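Local atomic coordinates of putative methyltransferase (Emericella variicolor, PDB entry 7DMB), a protein that binds S-adenosyl-L-homocysteine, the spent form of the methyl donor, and probably serves as a trans-acting methyltransferase in calbistrin biosynthesis. Residues 65-70 and 99-104; 84-89 and 329-334; 91-96 and 319-324; 146-151 and 170-175. All blocks are in the same frame, centred on the assembly; numbering follows the deposited sequence.

Contact 1. Residues 65-70 and 99-104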
# COMPACT_ATOMS: atom_id res chain seq x y z
N MET A 65 -17.43 -6.41 -6.09
CA MET A 65 -16.85 -7.71 -6.38
C MET A 65 -16.45 -8.44 -5.10
O MET A 65 -16.77 -9.62 -4.93
CB MET A 65 -15.64 -7.58 -7.28
CG MET A 65 -15.01 -8.93 -7.55
SD MET A 65 -16.02 -9.89 -8.70
CE MET A 65 -15.15 -11.44 -8.79
N TRP A 66 -15.71 -7.76 -4.21
CA TRP A 66 -15.28 -8.47 -3.01
C TRP A 66 -16.45 -8.76 -2.10
O TRP A 66 -16.42 -9.75 -1.37
CB TRP A 66 -14.14 -7.74 -2.29
CG TRP A 66 -14.52 -6.63 -1.31
CD1 TRP A 66 -14.38 -5.28 -1.51
CD2 TRP A 66 -15.04 -6.79 0.02
NE1 TRP A 66 -14.80 -4.59 -0.40
CE2 TRP A 66 -15.21 -5.49 0.55
CE3 TRP A 66 -15.39 -7.89 0.81
CZ2 TRP A 66 -15.72 -5.27 1.83
CZ3 TRP A 66 -15.90 -7.66 2.09
CH2 TRP A 66 -16.06 -6.36 2.59
N VAL A 67 -17.51 -7.95 -2.15
CA VAL A 67 -18.72 -8.28 -1.39
C VAL A 67 -19.37 -9.55 -1.94
O VAL A 67 -19.83 -10.42 -1.19
CB VAL A 67 -19.71 -7.10 -1.39
CG1 VAL A 67 -21.11 -7.57 -0.92
CG2 VAL A 67 -19.20 -5.95 -0.50
N LEU A 68 -19.43 -9.68 -3.27
CA LEU A 68 -19.97 -10.88 -3.88
C LEU A 68 -19.17 -12.12 -3.49
O LEU A 68 -19.74 -13.14 -3.08
CB LEU A 68 -20.02 -10.72 -5.40
CG LEU A 68 -21.14 -9.88 -6.00
CD1 LEU A 68 -20.74 -9.39 -7.41
CD2 LEU A 68 -22.44 -10.69 -6.06
N CYS A 69 -17.84 -12.07 -3.65
CA CYS A 69 -17.00 -13.18 -3.20
C CYS A 69 -17.20 -13.48 -1.72
O CYS A 69 -17.22 -14.65 -1.32
CB CYS A 69 -15.51 -12.92 -3.46
SG CYS A 69 -15.08 -12.28 -5.14
N ALA A 70 -17.27 -12.43 -0.88
CA ALA A 70 -17.39 -12.65 0.56
C ALA A 70 -18.69 -13.36 0.90
O ALA A 70 -18.70 -14.27 1.74
CB ALA A 70 -17.29 -11.32 1.31
N GLU A 99 -23.02 -9.96 7.77
CA GLU A 99 -24.21 -9.42 8.42
C GLU A 99 -24.42 -7.96 8.03
O GLU A 99 -25.57 -7.53 7.90
CB GLU A 99 -24.10 -9.58 9.94
CG GLU A 99 -24.11 -11.03 10.39
CD GLU A 99 -25.37 -11.78 9.93
OE1 GLU A 99 -26.48 -11.23 10.11
OE2 GLU A 99 -25.26 -12.90 9.38
N ARG A 100 -23.34 -7.21 7.77
CA ARG A 100 -23.48 -5.81 7.38
C ARG A 100 -24.06 -5.65 5.97
O ARG A 100 -24.71 -4.63 5.69
CB ARG A 100 -22.12 -5.09 7.46
CG ARG A 100 -21.61 -4.79 8.86
CD ARG A 100 -20.29 -3.99 8.77
NE ARG A 100 -20.48 -2.62 8.25
CZ ARG A 100 -19.51 -1.85 7.75
NH1 ARG A 100 -18.26 -2.29 7.70
NH2 ARG A 100 -19.79 -0.63 7.32
N PHE A 101 -23.81 -6.61 5.07
CA PHE A 101 -24.37 -6.53 3.72
C PHE A 101 -25.89 -6.58 3.72
O PHE A 101 -26.54 -6.02 2.84
CB PHE A 101 -23.87 -7.68 2.84
CG PHE A 101 -22.39 -7.86 2.79
CD1 PHE A 101 -21.53 -6.80 3.00
CD2 PHE A 101 -21.85 -9.10 2.50
CE1 PHE A 101 -20.15 -6.98 2.95
CE2 PHE A 101 -20.50 -9.29 2.44
CZ PHE A 101 -19.64 -8.22 2.66
N LYS A 102 -26.48 -7.30 4.68
CA LYS A 102 -27.93 -7.47 4.77
C LYS A 102 -28.63 -6.29 5.43
O LYS A 102 -29.86 -6.32 5.57
CB LYS A 102 -28.22 -8.75 5.53
CG LYS A 102 -27.48 -9.93 4.93
CD LYS A 102 -27.82 -11.24 5.61
CE LYS A 102 -27.14 -11.34 6.94
NZ LYS A 102 -27.95 -12.16 7.89
N GLN A 103 -27.89 -5.26 5.84
CA GLN A 103 -28.36 -3.98 6.33
C GLN A 103 -28.21 -2.92 5.24
O GLN A 103 -27.34 -3.02 4.37
CB GLN A 103 -27.56 -3.55 7.58
CG GLN A 103 -27.87 -4.38 8.82
CD GLN A 103 -29.34 -4.32 9.22
OE1 GLN A 103 -29.92 -3.23 9.33
NE2 GLN A 103 -29.95 -5.48 9.43
N PRO A 104 -29.06 -1.89 5.25
CA PRO A 104 -28.97 -0.84 4.23
C PRO A 104 -27.70 -0.01 4.35
O PRO A 104 -27.01 -0.02 5.37
CB PRO A 104 -30.21 0.03 4.50
CG PRO A 104 -30.59 -0.30 5.92
CD PRO A 104 -30.28 -1.75 6.07

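Contact 2. Residues 84-89 and 329-334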
# COMPACT_ATOMS: atom_id res chain seq x y z
N LYS A 84 -5.39 -22.57 11.60
CA LYS A 84 -4.62 -21.64 12.40
C LYS A 84 -5.57 -20.70 13.11
O LYS A 84 -6.69 -20.49 12.64
CB LYS A 84 -3.63 -20.84 11.54
CG LYS A 84 -2.50 -21.68 10.96
CD LYS A 84 -1.43 -20.81 10.32
CE LYS A 84 -0.14 -21.59 10.12
NZ LYS A 84 -0.05 -22.74 11.06
N PRO A 85 -5.17 -20.12 14.25
CA PRO A 85 -6.06 -19.18 14.93
C PRO A 85 -6.47 -18.00 14.07
O PRO A 85 -7.63 -17.58 14.14
CB PRO A 85 -5.24 -18.74 16.16
CG PRO A 85 -4.21 -19.82 16.35
CD PRO A 85 -3.89 -20.30 14.97
N HIS A 86 -5.57 -17.46 13.24
CA HIS A 86 -5.93 -16.27 12.46
C HIS A 86 -6.91 -16.59 11.33
O HIS A 86 -7.64 -15.70 10.89
CB HIS A 86 -4.68 -15.58 11.91
CG HIS A 86 -4.09 -16.23 10.70
ND1 HIS A 86 -3.12 -17.21 10.78
CD2 HIS A 86 -4.30 -16.03 9.38
CE1 HIS A 86 -2.78 -17.60 9.56
NE2 HIS A 86 -3.48 -16.89 8.69
N PHE A 87 -6.95 -17.83 10.85
CA PHE A 87 -7.97 -18.19 9.87
C PHE A 87 -9.34 -18.12 10.51
O PHE A 87 -10.32 -17.71 9.87
CB PHE A 87 -7.72 -19.59 9.31
CG PHE A 87 -6.49 -19.69 8.44
CD1 PHE A 87 -5.63 -20.77 8.55
CD2 PHE A 87 -6.22 -18.71 7.49
CE1 PHE A 87 -4.50 -20.87 7.74
CE2 PHE A 87 -5.09 -18.80 6.68
CZ PHE A 87 -4.23 -19.89 6.81
N GLU A 88 -9.43 -18.52 11.79
CA GLU A 88 -10.65 -18.40 12.56
C GLU A 88 -11.05 -16.95 12.73
O GLU A 88 -12.24 -16.61 12.67
CB GLU A 88 -10.47 -19.05 13.94
CG GLU A 88 -10.25 -20.55 13.94
CD GLU A 88 -9.94 -21.06 15.34
OE1 GLU A 88 -8.74 -21.24 15.65
OE2 GLU A 88 -10.89 -21.23 16.14
N LYS A 89 -10.07 -16.08 12.98
CA LYS A 89 -10.36 -14.65 13.10
C LYS A 89 -10.95 -14.11 11.80
O LYS A 89 -11.91 -13.33 11.83
CB LYS A 89 -9.08 -13.90 13.46
CG LYS A 89 -8.42 -14.40 14.76
CD LYS A 89 -7.69 -13.27 15.48
CE LYS A 89 -7.10 -13.75 16.80
NZ LYS A 89 -5.81 -14.47 16.62
N GLY A 329 -0.14 -11.77 9.77
CA GLY A 329 0.27 -10.41 10.08
C GLY A 329 -0.85 -9.39 10.10
O GLY A 329 -0.71 -8.35 10.74
N TRP A 330 -1.96 -9.65 9.40
CA TRP A 330 -3.07 -8.70 9.43
C TRP A 330 -3.66 -8.56 10.82
O TRP A 330 -4.35 -7.58 11.11
CB TRP A 330 -4.17 -9.12 8.43
CG TRP A 330 -5.21 -8.06 8.18
CD1 TRP A 330 -6.53 -8.08 8.58
CD2 TRP A 330 -5.01 -6.82 7.50
NE1 TRP A 330 -7.15 -6.93 8.17
CE2 TRP A 330 -6.24 -6.14 7.51
CE3 TRP A 330 -3.91 -6.21 6.89
CZ2 TRP A 330 -6.40 -4.88 6.93
CZ3 TRP A 330 -4.07 -4.95 6.30
CH2 TRP A 330 -5.30 -4.31 6.32
N TRP A 331 -3.40 -9.52 11.70
CA TRP A 331 -3.99 -9.53 13.02
C TRP A 331 -3.03 -9.05 14.10
O TRP A 331 -3.40 -9.02 15.27
CB TRP A 331 -4.53 -10.94 13.32
CG TRP A 331 -5.46 -11.31 12.22
CD1 TRP A 331 -5.16 -12.03 11.10
CD2 TRP A 331 -6.84 -10.91 12.08
NE1 TRP A 331 -6.27 -12.12 10.28
CE2 TRP A 331 -7.31 -11.45 10.86
CE3 TRP A 331 -7.71 -10.17 12.88
CZ2 TRP A 331 -8.61 -11.26 10.42
CZ3 TRP A 331 -9.01 -9.98 12.44
CH2 TRP A 331 -9.45 -10.53 11.22
N LEU A 332 -1.82 -8.63 13.72
CA LEU A 332 -0.98 -7.89 14.65
C LEU A 332 -1.49 -6.45 14.75
O LEU A 332 -2.24 -5.96 13.90
CB LEU A 332 0.49 -7.94 14.21
CG LEU A 332 1.07 -7.20 12.98
CD1 LEU A 332 1.17 -5.68 13.13
CD2 LEU A 332 2.45 -7.77 12.65
N GLY A 333 -1.05 -5.76 15.80
CA GLY A 333 -1.40 -4.36 15.99
C GLY A 333 -1.82 -3.99 17.40
O GLY A 333 -1.60 -2.86 17.84
N GLU A 334 -2.43 -4.94 18.12
CA GLU A 334 -2.97 -4.64 19.44
C GLU A 334 -1.88 -4.26 20.44
O GLU A 334 -2.10 -3.38 21.28
CB GLU A 334 -3.81 -5.81 19.97
CG GLU A 334 -5.26 -5.80 19.47
CD GLU A 334 -5.57 -6.79 18.37
OE1 GLU A 334 -6.76 -7.06 18.19
OE2 GLU A 334 -4.67 -7.27 17.66

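Contact 3. Residues 91-96 and 319-324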
# COMPACT_ATOMS: atom_id res chain seq x y z
N ARG A 91 -12.54 -15.88 9.33
CA ARG A 91 -13.89 -16.43 9.23
C ARG A 91 -14.87 -15.65 10.12
O ARG A 91 -15.94 -15.23 9.66
CB ARG A 91 -13.89 -17.92 9.59
CG ARG A 91 -15.30 -18.51 9.76
CD ARG A 91 -15.35 -20.05 9.71
NE ARG A 91 -14.73 -20.69 10.87
CZ ARG A 91 -14.38 -21.98 10.93
NH1 ARG A 91 -14.61 -22.78 9.90
NH2 ARG A 91 -13.81 -22.46 12.03
N ASN A 92 -14.51 -15.44 11.39
CA ASN A 92 -15.37 -14.69 12.30
C ASN A 92 -15.58 -13.27 11.81
O ASN A 92 -16.72 -12.77 11.79
CB ASN A 92 -14.77 -14.68 13.71
CG ASN A 92 -14.86 -16.04 14.39
OD1 ASN A 92 -15.66 -16.91 14.00
ND2 ASN A 92 -14.04 -16.24 15.41
N TRP A 93 -14.50 -12.59 11.42
CA TRP A 93 -14.62 -11.24 10.86
C TRP A 93 -15.51 -11.24 9.62
O TRP A 93 -16.38 -10.38 9.47
CB TRP A 93 -13.24 -10.66 10.52
CG TRP A 93 -13.38 -9.39 9.72
CD1 TRP A 93 -13.70 -8.15 10.21
CD2 TRP A 93 -13.27 -9.24 8.30
NE1 TRP A 93 -13.77 -7.24 9.19
CE2 TRP A 93 -13.52 -7.88 8.01
CE3 TRP A 93 -12.98 -10.12 7.26
CZ2 TRP A 93 -13.49 -7.38 6.71
CZ3 TRP A 93 -12.94 -9.61 5.96
CH2 TRP A 93 -13.19 -8.26 5.70
N LEU A 94 -15.29 -12.19 8.70
CA LEU A 94 -16.07 -12.18 7.47
C LEU A 94 -17.55 -12.43 7.73
O LEU A 94 -18.40 -11.81 7.10
CB LEU A 94 -15.51 -13.19 6.46
CG LEU A 94 -15.87 -12.86 5.01
CD1 LEU A 94 -15.53 -11.45 4.68
CD2 LEU A 94 -15.19 -13.80 4.04
N ALA A 95 -17.88 -13.34 8.67
CA ALA A 95 -19.28 -13.55 9.05
C ALA A 95 -19.92 -12.26 9.56
O ALA A 95 -21.10 -12.01 9.31
CB ALA A 95 -19.39 -14.63 10.12
N SER A 96 -19.16 -11.44 10.29
CA SER A 96 -19.73 -10.21 10.83
C SER A 96 -19.92 -9.17 9.73
O SER A 96 -20.90 -8.42 9.74
CB SER A 96 -18.85 -9.68 11.96
OG SER A 96 -17.81 -8.87 11.45
N TYR A 319 -11.90 -3.62 1.80
CA TYR A 319 -11.37 -4.42 0.69
C TYR A 319 -10.01 -5.00 1.04
O TYR A 319 -9.71 -6.15 0.70
CB TYR A 319 -11.31 -3.57 -0.59
CG TYR A 319 -10.63 -4.25 -1.78
CD1 TYR A 319 -11.18 -5.38 -2.36
CD2 TYR A 319 -9.45 -3.74 -2.32
CE1 TYR A 319 -10.59 -5.99 -3.43
CE2 TYR A 319 -8.84 -4.37 -3.41
CZ TYR A 319 -9.42 -5.49 -3.96
OH TYR A 319 -8.83 -6.13 -5.03
N VAL A 320 -9.18 -4.23 1.75
CA VAL A 320 -7.85 -4.73 2.10
C VAL A 320 -7.96 -5.80 3.19
O VAL A 320 -7.24 -6.81 3.15
CB VAL A 320 -6.92 -3.58 2.51
CG1 VAL A 320 -5.49 -4.06 2.59
CG2 VAL A 320 -7.02 -2.47 1.47
N ASP A 321 -8.86 -5.61 4.16
CA ASP A 321 -9.13 -6.67 5.13
C ASP A 321 -9.52 -7.96 4.44
O ASP A 321 -9.04 -9.04 4.80
CB ASP A 321 -10.25 -6.25 6.09
CG ASP A 321 -9.96 -4.94 6.78
OD1 ASP A 321 -9.66 -4.97 7.99
OD2 ASP A 321 -10.02 -3.89 6.10
N PHE A 322 -10.40 -7.87 3.44
CA PHE A 322 -10.80 -9.07 2.70
C PHE A 322 -9.60 -9.71 2.01
O PHE A 322 -9.45 -10.94 2.01
CB PHE A 322 -11.88 -8.73 1.68
CG PHE A 322 -12.26 -9.88 0.81
CD1 PHE A 322 -13.24 -10.76 1.21
CD2 PHE A 322 -11.61 -10.10 -0.41
CE1 PHE A 322 -13.58 -11.84 0.43
CE2 PHE A 322 -11.94 -11.17 -1.18
CZ PHE A 322 -12.94 -12.05 -0.77
N MET A 323 -8.72 -8.89 1.42
CA MET A 323 -7.72 -9.43 0.51
C MET A 323 -6.55 -10.05 1.25
O MET A 323 -5.96 -11.02 0.78
CB MET A 323 -7.21 -8.32 -0.42
CG MET A 323 -8.12 -8.06 -1.61
SD MET A 323 -8.46 -9.53 -2.58
CE MET A 323 -6.79 -10.06 -2.97
N VAL A 324 -6.16 -9.47 2.38
CA VAL A 324 -4.96 -9.92 3.08
C VAL A 324 -5.26 -10.46 4.47
O VAL A 324 -4.34 -10.89 5.16
CB VAL A 324 -3.90 -8.80 3.14
CG1 VAL A 324 -3.64 -8.24 1.74
CG2 VAL A 324 -4.40 -7.70 4.01

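Contact 4. Residues 146-151 and 170-175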
# COMPACT_ATOMS: atom_id res chain seq x y z
N PRO A 146 -9.84 -10.80 -5.51
CA PRO A 146 -10.89 -11.32 -4.61
C PRO A 146 -11.51 -12.62 -5.11
O PRO A 146 -11.78 -13.52 -4.30
CB PRO A 146 -11.91 -10.16 -4.55
CG PRO A 146 -11.52 -9.22 -5.66
CD PRO A 146 -10.06 -9.40 -5.91
N TRP A 147 -11.70 -12.77 -6.42
CA TRP A 147 -12.19 -14.03 -6.96
C TRP A 147 -11.31 -15.19 -6.53
O TRP A 147 -11.80 -16.24 -6.07
CB TRP A 147 -12.28 -13.97 -8.49
CG TRP A 147 -12.32 -15.35 -9.06
CD1 TRP A 147 -11.26 -16.10 -9.50
CD2 TRP A 147 -13.48 -16.18 -9.18
NE1 TRP A 147 -11.70 -17.34 -9.89
CE2 TRP A 147 -13.06 -17.41 -9.71
CE3 TRP A 147 -14.83 -15.99 -8.88
CZ2 TRP A 147 -13.95 -18.45 -9.97
CZ3 TRP A 147 -15.72 -17.03 -9.14
CH2 TRP A 147 -15.27 -18.24 -9.68
N ARG A 148 -9.99 -15.02 -6.65
CA ARG A 148 -9.05 -16.07 -6.24
C ARG A 148 -9.11 -16.35 -4.74
O ARG A 148 -8.91 -17.50 -4.32
CB ARG A 148 -7.61 -15.68 -6.61
CG ARG A 148 -7.24 -15.71 -8.08
CD ARG A 148 -5.73 -15.46 -8.20
NE ARG A 148 -5.31 -15.31 -9.58
CZ ARG A 148 -4.08 -15.02 -9.99
NH1 ARG A 148 -3.11 -14.84 -9.11
NH2 ARG A 148 -3.84 -14.92 -11.29
N VAL A 149 -9.33 -15.32 -3.92
CA VAL A 149 -9.46 -15.55 -2.49
C VAL A 149 -10.67 -16.43 -2.21
O VAL A 149 -10.59 -17.42 -1.48
CB VAL A 149 -9.54 -14.21 -1.74
CG1 VAL A 149 -10.14 -14.42 -0.35
CG2 VAL A 149 -8.16 -13.56 -1.67
N TYR A 150 -11.81 -16.07 -2.80
CA TYR A 150 -12.99 -16.92 -2.72
C TYR A 150 -12.68 -18.32 -3.23
O TYR A 150 -13.02 -19.32 -2.58
CB TYR A 150 -14.12 -16.32 -3.56
CG TYR A 150 -14.98 -17.39 -4.19
CD1 TYR A 150 -15.89 -18.11 -3.41
CD2 TYR A 150 -14.86 -17.72 -5.53
CE1 TYR A 150 -16.65 -19.11 -3.95
CE2 TYR A 150 -15.62 -18.72 -6.08
CZ TYR A 150 -16.52 -19.41 -5.28
OH TYR A 150 -17.31 -20.42 -5.78
N ASP A 151 -12.04 -18.40 -4.38
CA ASP A 151 -11.88 -19.66 -5.11
C ASP A 151 -10.90 -20.61 -4.43
O ASP A 151 -10.90 -21.80 -4.75
CB ASP A 151 -11.43 -19.34 -6.54
CG ASP A 151 -11.54 -20.52 -7.46
OD1 ASP A 151 -12.60 -21.20 -7.47
OD2 ASP A 151 -10.56 -20.78 -8.17
N ASP A 170 0.31 -15.34 -12.48
CA ASP A 170 0.12 -14.44 -13.62
C ASP A 170 0.40 -12.98 -13.25
O ASP A 170 -0.19 -12.06 -13.82
CB ASP A 170 -1.29 -14.59 -14.20
CG ASP A 170 -1.44 -15.85 -15.05
OD1 ASP A 170 -0.46 -16.23 -15.73
OD2 ASP A 170 -2.51 -16.49 -15.02
N GLY A 171 1.31 -12.75 -12.30
CA GLY A 171 1.74 -11.40 -11.97
C GLY A 171 0.70 -10.54 -11.29
O GLY A 171 0.84 -9.31 -11.27
N LEU A 172 -0.33 -11.16 -10.70
CA LEU A 172 -1.44 -10.40 -10.13
C LEU A 172 -0.97 -9.44 -9.04
O LEU A 172 -1.39 -8.28 -8.99
CB LEU A 172 -2.52 -11.35 -9.61
CG LEU A 172 -3.83 -10.67 -9.27
CD1 LEU A 172 -5.01 -11.57 -9.63
CD2 LEU A 172 -3.87 -10.24 -7.80
N LEU A 173 -0.10 -9.91 -8.14
CA LEU A 173 0.36 -9.05 -7.04
C LEU A 173 0.98 -7.76 -7.56
O LEU A 173 0.66 -6.66 -7.09
CB LEU A 173 1.35 -9.80 -6.15
CG LEU A 173 0.82 -10.23 -4.79
CD1 LEU A 173 1.97 -10.41 -3.81
CD2 LEU A 173 -0.21 -9.23 -4.25
N GLU A 174 1.89 -7.87 -8.53
CA GLU A 174 2.52 -6.68 -9.10
C GLU A 174 1.50 -5.76 -9.76
O GLU A 174 1.58 -4.53 -9.63
CB GLU A 174 3.58 -7.08 -10.13
CG GLU A 174 4.20 -5.90 -10.87
CD GLU A 174 5.31 -6.33 -11.82
OE1 GLU A 174 5.94 -7.39 -11.59
OE2 GLU A 174 5.57 -5.61 -12.81
N LYS A 175 0.55 -6.34 -10.49
CA LYS A 175 -0.46 -5.54 -11.16
C LYS A 175 -1.41 -4.90 -10.16
O LYS A 175 -1.88 -3.78 -10.36
CB LYS A 175 -1.19 -6.41 -12.19
CG LYS A 175 -0.37 -6.66 -13.47
CD LYS A 175 -0.60 -8.05 -14.02
CE LYS A 175 -0.29 -8.14 -15.52
NZ LYS A 175 -0.10 -9.55 -15.96
O HOH W 1 -4.77 -15.54 -13.95

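Contact 1. Residues 65-70 and 99-104
Phe-101 drives its ring into a notch on helix 56-79 lined by Trp-66, Val-67 and Ala-70, and each wall meets a different part of the ring. Val-67 takes a face. Its CG1 lies almost exactly on the ring normal, 5° off and 3.7 Å from the centroid of the Phe-101 ring, which makes a well-centred CH-pi contact. With CG1 anti to the backbone N (chi1 165°), the other branch, CG2, lies over the same side of the ring, displaced toward CE1 of Phe-101, 3.7 Å away.

Here helix 56-79 packs against the C-terminal end of helix 85-101 in the helical part of the chain, which is joined to a class I methyltransferase fold. The remaining two walls touch the Phe-101 ring in its own plane. Ala-70 CB reaches CE2 of Phe-101 at 4.0 Å, and Trp-66 CZ3 stands 3.8 Å from CZ of Phe-101. The two aromatic groups form an offset edge-to-face pair, with the edge of Phe-101 directed at Trp-66, planes 67° apart and the Trp-66 six-membered ring centroid 5.8 Å from that of Phe-101. A further edge-to-face partner of Phe-101 is Tyr-106, while Val-116 of helix 112-117 also touches it.

Contact 2. Residues 84-89 and 329-334
The backbone N of Lys-89 donates to O of Pro-85 at 3.1 Å, a bond of the first turn of helix 85-101, and CB of the same lysine meets the indole of Trp-331. That CB sits 3.8 Å from the centroid of the six-membered ring of Trp-331 and only 2° off its normal, a CH-pi contact centred over the face. The rest of the lysine does not continue inward. A bend at chi2 keeps CD of Lys-89 4.0 Å from Trp-331 CE3, and a second bend at chi4 (81°) belongs to the ammonium end, which departs from the contact. In this way the aliphatic base of an exposed lysine roofs a tryptophan, and the charge stays apart from it. The benzo rim of the indole also lies close to the backbone, with Trp-331 CH2 3.8 Å from O of Lys-89.

One turn earlier, His-86 touches the pyrrole end, where its CB approaches CD1 of Trp-331 at 3.7 Å. The imidazole is turned to another partner, NE2 being hydrogen-bonded to the carbonyl O of Leu-326. Trp-331 NE1 is likewise satisfied by the carbonyl O of Gly-325, so both heterocycles bond the chain that leads into residues 329-334. On the opposite face of the indole lies Trp-330 CD1.

The contact thus ties the N-terminal end of helix 85-101 to the 3-10 turn that ends at Trp-331, in the connection between helices 319-324 and 346-355, with Tyr-90 and Trp-93 of helix 85-101 also touching Trp-331.

Contact 3. Residues 91-96 and 319-324
The segments 91-96 and 319-324 are helices that run roughly antiparallel, their directions 143° apart and their axes 11.1 Å from one another at closest approach. Large side chains bridge that wide spacing, and Trp-93 does most of the work. A chi1 of 170° swings its indole away from the backbone N and out to the other helix, which the far atoms of the six-membered ring, CZ2 and CH2, meet obliquely. Trp-93 CZ2 meets CB of Asp-321 at 3.5 Å, and CH2 of Trp-93 comes within 3.6 Å of the backbone N of Phe-322, so the ring touches main chain as well as side chain. The Asp-321 and Trp-93 side chains cross at about a right angle, yet the carboxylate and indole planes are only 26° apart. Asp-321 OD1 is engaged by NE1 of Trp-330, probably as a hydrogen bond.

Deeper in, Leu-94 CD1 lies at the edge of the Phe-322 ring, 4.2 Å from CD1 of Phe-322. Behind this pair Phe-322 also touches Met-73, Pro-146 and Val-149, which places it in the interior between helices 56-79 and 140-157.

The chain order explains what is joined. Helix 319-324 belongs to the connection between strands 306-313 and 358-366, the fifth and sixth strands of the 3-2-1-4-5-7-6 sheet that marks class I S-adenosylmethionine-dependent methyltransferases, and it packs here on the N-terminal helices.

Contact 4. Residues 146-151 and 170-175
Arg-148 lays one face of its guanidinium over Leu-172, whose CD1 sits above the centre of the group, 3.6 Å from CZ of Arg-148. Nearer its own backbone, CB of Leu-172 comes to 3.6 Å from NH1 of Arg-148. The two side chains approach from opposite directions. The arginine is extended from CG to NE, which carries its flat head from helix 140-157 to the start of helix 172-181. NH1 donates to the carbonyl O of Lys-169, its strongest polar partner, and weakly to that of Val-166.

There the head meets the turn that opens the second helix, with Gly-171 at the N-cap position and Asp-170 before it. This helix runs on into the S-adenosyl-L-homocysteine pocket of the methyltransferase fold, although the Leu-172 side chain itself is still about 12 Å from the ligand. At the guanidinium edge, in its plane, lie CB of Asp-170 and a water molecule. That water accepts from NH2 of Arg-148 at 2.9 Å and donates to OD2 of Asp-170 at 2.7 Å, which together with the NH1 bonds helps to fix the rotation of the head. The charges are linked through solvent, NH2 of Arg-148 being 4.3 Å from OD2 of Asp-170, with carboxylate and guanidinium planes 55° apart.

Overall arrangement
Contacts 1, 2 and 3 all draw on helix 85-101: contact 2 at its N-terminal end, contact 3 about 11 Å away between centres, and contact 1 at its C-terminal end, about 21 Å from contact 2 between centres. Contact 3 touches all the others, and contact 1 also touches contact 4 through Met-65 and Cys-69. Along the chain, contact 1 crosses contacts 2 and 3 and closes before contact 4 opens; contact 4 is nested inside contact 3, and contact 3 inside contact 2. The N-terminal helices are thus joined both to the connection after strand 306-313 and, through helix 140-157, to helix 172-181 at the cofactor pocket.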